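Local structure of HAD family phosphatase (Pseudomonas syringae pv. tomato, 2ODA) at residues P2-F6 with I186-S191; I78-P83 with M95-L100. The protein is a haloacid dehalogenase (HAD) superfamily member, probably a phosphatase-like hydrolase of a Pseudomonas-specific subfamily with a biochemical function distinct from its relatives. One frame throughout, in Å; residues are numbered along the deposited sequence.

Contact 1. Residues P2-F6 with I186-S191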
# COMPACT_ATOMS: atom_id res chain seq x y z
N PRO B 2 9.00 -21.08 12.53
CA PRO B 2 8.37 -21.55 11.29
C PRO B 2 8.39 -20.47 10.20
O PRO B 2 8.92 -19.38 10.43
CB PRO B 2 6.93 -21.87 11.73
CG PRO B 2 6.71 -21.06 12.99
CD PRO B 2 8.05 -21.06 13.67
N LEU B 3 7.83 -20.79 9.03
CA LEU B 3 7.76 -19.85 7.90
C LEU B 3 6.95 -18.58 8.25
O LEU B 3 6.10 -18.61 9.14
CB LEU B 3 7.11 -20.54 6.69
CG LEU B 3 7.76 -21.82 6.13
CD1 LEU B 3 6.71 -22.65 5.38
CD2 LEU B 3 8.94 -21.51 5.24
N PRO B 4 7.23 -17.47 7.54
CA PRO B 4 6.40 -16.27 7.64
C PRO B 4 4.93 -16.58 7.32
O PRO B 4 4.64 -17.49 6.53
CB PRO B 4 6.98 -15.37 6.54
CG PRO B 4 8.40 -15.82 6.39
CD PRO B 4 8.37 -17.29 6.62
N THR B 5 4.03 -15.85 7.95
CA THR B 5 2.60 -16.08 7.78
C THR B 5 2.01 -14.98 6.92
O THR B 5 2.64 -13.93 6.72
CB THR B 5 1.90 -16.10 9.15
OG1 THR B 5 2.21 -14.87 9.84
CG2 THR B 5 2.37 -17.31 9.98
N PHE B 6 0.80 -15.21 6.41
CA PHE B 6 0.10 -14.24 5.57
C PHE B 6 -1.00 -13.53 6.36
O PHE B 6 -1.88 -14.19 6.93
CB PHE B 6 -0.49 -14.95 4.32
CG PHE B 6 0.54 -15.65 3.49
CD1 PHE B 6 1.30 -14.93 2.57
CD2 PHE B 6 0.76 -17.02 3.64
CE1 PHE B 6 2.27 -15.57 1.79
CE2 PHE B 6 1.75 -17.65 2.89
CZ PHE B 6 2.51 -16.92 1.97
N ILE B 186 5.73 -19.36 -1.47
CA ILE B 186 5.96 -17.92 -1.28
C ILE B 186 6.48 -17.62 0.14
O ILE B 186 7.38 -16.78 0.34
CB ILE B 186 4.73 -17.08 -1.65
CG1 ILE B 186 4.58 -17.07 -3.20
CG2 ILE B 186 4.84 -15.64 -1.08
CD1 ILE B 186 3.19 -16.53 -3.72
N ALA B 187 5.94 -18.33 1.13
CA ALA B 187 6.41 -18.13 2.52
C ALA B 187 7.90 -18.47 2.64
O ALA B 187 8.64 -17.74 3.30
CB ALA B 187 5.58 -18.96 3.49
N LEU B 188 8.32 -19.56 1.98
CA LEU B 188 9.72 -19.98 1.90
C LEU B 188 10.58 -18.92 1.22
O LEU B 188 11.62 -18.53 1.74
CB LEU B 188 9.86 -21.33 1.19
CG LEU B 188 11.23 -22.06 1.12
CD1 LEU B 188 11.90 -22.29 2.51
CD2 LEU B 188 11.08 -23.42 0.36
N ARG B 189 10.14 -18.45 0.05
CA ARG B 189 10.81 -17.30 -0.61
C ARG B 189 10.97 -16.08 0.33
O ARG B 189 12.06 -15.50 0.44
CB ARG B 189 10.12 -16.91 -1.93
CG ARG B 189 10.35 -17.93 -3.02
CD ARG B 189 9.27 -17.92 -4.10
NE ARG B 189 9.22 -16.65 -4.80
CZ ARG B 189 8.45 -16.39 -5.85
NH1 ARG B 189 7.67 -17.35 -6.34
NH2 ARG B 189 8.47 -15.18 -6.41
N ARG B 190 9.90 -15.74 1.05
CA ARG B 190 9.93 -14.65 2.04
C ARG B 190 10.96 -14.90 3.14
O ARG B 190 11.65 -13.97 3.57
CB ARG B 190 8.55 -14.44 2.65
CG ARG B 190 7.55 -13.78 1.68
CD ARG B 190 6.18 -13.60 2.30
NE ARG B 190 6.23 -12.75 3.49
CZ ARG B 190 5.34 -12.80 4.48
NH1 ARG B 190 4.32 -13.63 4.40
NH2 ARG B 190 5.45 -12.01 5.53
N SER B 191 11.06 -16.16 3.57
CA SER B 191 11.99 -16.56 4.61
C SER B 191 13.44 -16.33 4.15
O SER B 191 14.32 -16.11 4.97
CB SER B 191 11.75 -18.03 5.04
OG SER B 191 12.39 -18.95 4.16
O HOH W 1 3.51 -11.58 7.82
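Ala187 is the small knob on which the N-terminal segment closes: its CB lies 3.9 Å from Leu3 CB and 4.0 Å from Phe6 CZ, so it sits in the hollow between these two side chains. Pro4 fills the complementary notch one turn on, its CD 3.4 Å from Ala187 O and 3.8 Å from Ser191 CB. At the flanks Leu3 CD2 reaches Leu188 CD1 (4.1 Å), and the Phe6 ring meets Ile186 CG2 edge-on (CE1 to CG2 3.9 Å). The Arg190 guanidinium lies against Pro4, whose CB is over one face, 3.7 Å from Arg190 CZ. Arg190 NH1 lies 2.9 Å from Thr5 O in a nearly straight hydrogen bond (169°), while a water bridges Thr5 O and Arg190 NH2. Ile186 also packs on Trp127 and Ile129 of the sheet. The irregular N-terminal segment thus lies along helix 179-191, ahead of strand 9-12. A single direct hydrogen bond amid apolar packing implies that shape fit supplies most of the contact, with Arg190 adding one directional polar link.

Contact 2. Residues I78-P83 with M95-L100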
# COMPACT_ATOMS: atom_id res chain seq x y z
N ILE B 78 -15.38 -11.00 2.92
CA ILE B 78 -15.69 -9.57 2.79
C ILE B 78 -15.77 -9.17 1.32
O ILE B 78 -14.94 -9.59 0.53
CB ILE B 78 -14.55 -8.74 3.51
CG1 ILE B 78 -14.47 -9.09 5.02
CG2 ILE B 78 -14.67 -7.23 3.27
CD1 ILE B 78 -15.81 -9.08 5.77
N ALA B 79 -16.78 -8.37 0.94
CA ALA B 79 -16.77 -7.70 -0.35
C ALA B 79 -15.92 -6.42 -0.24
O ALA B 79 -16.27 -5.52 0.50
CB ALA B 79 -18.18 -7.36 -0.78
N ALA B 80 -14.80 -6.34 -0.96
CA ALA B 80 -13.97 -5.11 -0.93
C ALA B 80 -14.73 -3.89 -1.48
O ALA B 80 -15.41 -3.98 -2.52
CB ALA B 80 -12.67 -5.31 -1.68
N PRO B 81 -14.62 -2.73 -0.81
CA PRO B 81 -15.35 -1.60 -1.39
C PRO B 81 -14.79 -1.20 -2.75
O PRO B 81 -13.55 -1.24 -2.96
CB PRO B 81 -15.18 -0.47 -0.38
CG PRO B 81 -14.51 -1.03 0.79
CD PRO B 81 -13.92 -2.37 0.43
N ARG B 82 -15.68 -0.78 -3.66
CA ARG B 82 -15.31 -0.37 -5.00
C ARG B 82 -14.54 0.94 -4.93
O ARG B 82 -14.97 1.87 -4.24
CB ARG B 82 -16.58 -0.24 -5.86
CG ARG B 82 -16.35 0.14 -7.31
CD ARG B 82 -17.69 0.37 -8.08
NE ARG B 82 -18.64 -0.74 -7.98
CZ ARG B 82 -18.76 -1.75 -8.84
NH1 ARG B 82 -17.96 -1.86 -9.89
NH2 ARG B 82 -19.69 -2.68 -8.63
N PRO B 83 -13.38 1.03 -5.61
CA PRO B 83 -12.65 2.30 -5.59
C PRO B 83 -13.21 3.30 -6.59
O PRO B 83 -13.85 2.91 -7.56
CB PRO B 83 -11.26 1.89 -6.05
CG PRO B 83 -11.53 0.79 -7.03
CD PRO B 83 -12.69 0.02 -6.43
N MSE B 95 -7.86 -0.45 -0.74
CA MSE B 95 -9.17 -0.35 -0.11
C MSE B 95 -9.68 -1.66 0.46
O MSE B 95 -10.29 -1.67 1.52
CB MSE B 95 -10.18 0.32 -1.03
CG MSE B 95 -10.04 1.80 -0.95
SE MSE B 95 -11.08 2.65 -2.32
CE MSE B 95 -12.82 2.09 -1.73
N ALA B 96 -9.38 -2.76 -0.21
CA ALA B 96 -9.70 -4.09 0.28
C ALA B 96 -8.94 -4.39 1.55
O ALA B 96 -9.51 -4.93 2.51
CB ALA B 96 -9.37 -5.12 -0.78
N LEU B 97 -7.64 -4.09 1.57
CA LEU B 97 -6.85 -4.31 2.80
C LEU B 97 -7.40 -3.49 3.99
O LEU B 97 -7.51 -3.99 5.12
CB LEU B 97 -5.35 -4.03 2.55
CG LEU B 97 -4.64 -4.90 1.50
CD1 LEU B 97 -3.20 -4.40 1.31
CD2 LEU B 97 -4.68 -6.40 1.91
N MSE B 98 -7.75 -2.24 3.74
CA MSE B 98 -8.37 -1.40 4.77
C MSE B 98 -9.68 -1.95 5.30
O MSE B 98 -9.94 -1.89 6.51
CB MSE B 98 -8.53 0.03 4.26
CG MSE B 98 -7.17 0.71 4.13
SE MSE B 98 -7.39 2.55 3.52
CE MSE B 98 -7.27 2.30 1.68
N ALA B 99 -10.49 -2.51 4.40
CA ALA B 99 -11.75 -3.16 4.76
C ALA B 99 -11.52 -4.36 5.68
O ALA B 99 -12.40 -4.71 6.46
CB ALA B 99 -12.52 -3.58 3.50
N LEU B 100 -10.34 -4.98 5.58
CA LEU B 100 -9.95 -6.09 6.45
C LEU B 100 -9.16 -5.64 7.67
O LEU B 100 -8.67 -6.47 8.44
CB LEU B 100 -9.10 -7.11 5.66
CG LEU B 100 -9.80 -7.87 4.53
CD1 LEU B 100 -8.78 -8.70 3.75
CD2 LEU B 100 -10.94 -8.75 5.08
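Selenomethionine 95 (Met95) carries the largest share of this interface, and its rotamer explains how. With chi1 and chi2 at m and t the chain extends from the helix toward the 81-83 loop; chi3 at p (64°) directs the methyl onto Pro81 and Arg82, leaving CE 3.7 Å from Pro81 CB and 3.3 Å from Arg82 O, while SE lies 3.6 Å from Pro83 CA. Pro81 also presents its ring to the next helical turn, CD being 3.6 Å from Ala99 CB. Where the backbones come closest, at 4.6 Å between Ala80 CA and Ala96 CA, two methyls suffice: CB to CB is 3.4 Å. Leu100 (m, t) sends CD2 to within 3.5 Å of Ile78 CG1, although its CA-to-CB bond points sideways. Ile78 (m, m) also sets CG2 4.2 Å from Ala99 CB. No hydrogen bond crosses the segments; the backbone of Ile78 pairs with strand 55-58 instead, and Arg82, its CA-to-CB bond pointing away, hydrogen-bonds Leu61 O through NH2. Met95 additionally packs on Met98 of the second subunit. Strand 78-79, the following loop and helix 91-99 form the strand-to-helix part of a beta-alpha-beta crossover leading to strand 109-112, as expected of the Rossmann-like HAD core.

How the contacts relate
Neither contact is deep core: contact 1 is partly buried, its centre about 20 Å from the centre of the chain, whereas contact 2, a surface contact, lies nearer, at about 14 Å between centres. They share no element. Contact 1 joins segments 180 residues apart, the start of the chain and its last helix, and contact 2, a local strand-to-helix pairing whose closest ends are 12 residues apart, is nested within that span. Their centres lie 24 Å apart. Chemistry follows place: the terminal contact adds an arginine–carbonyl hydrogen bond and a bridging water to its packing, while the 78-83 with 95-100 pair makes no cross-segment hydrogen bond and adjoins the second subunit, which contact 1 does not touch.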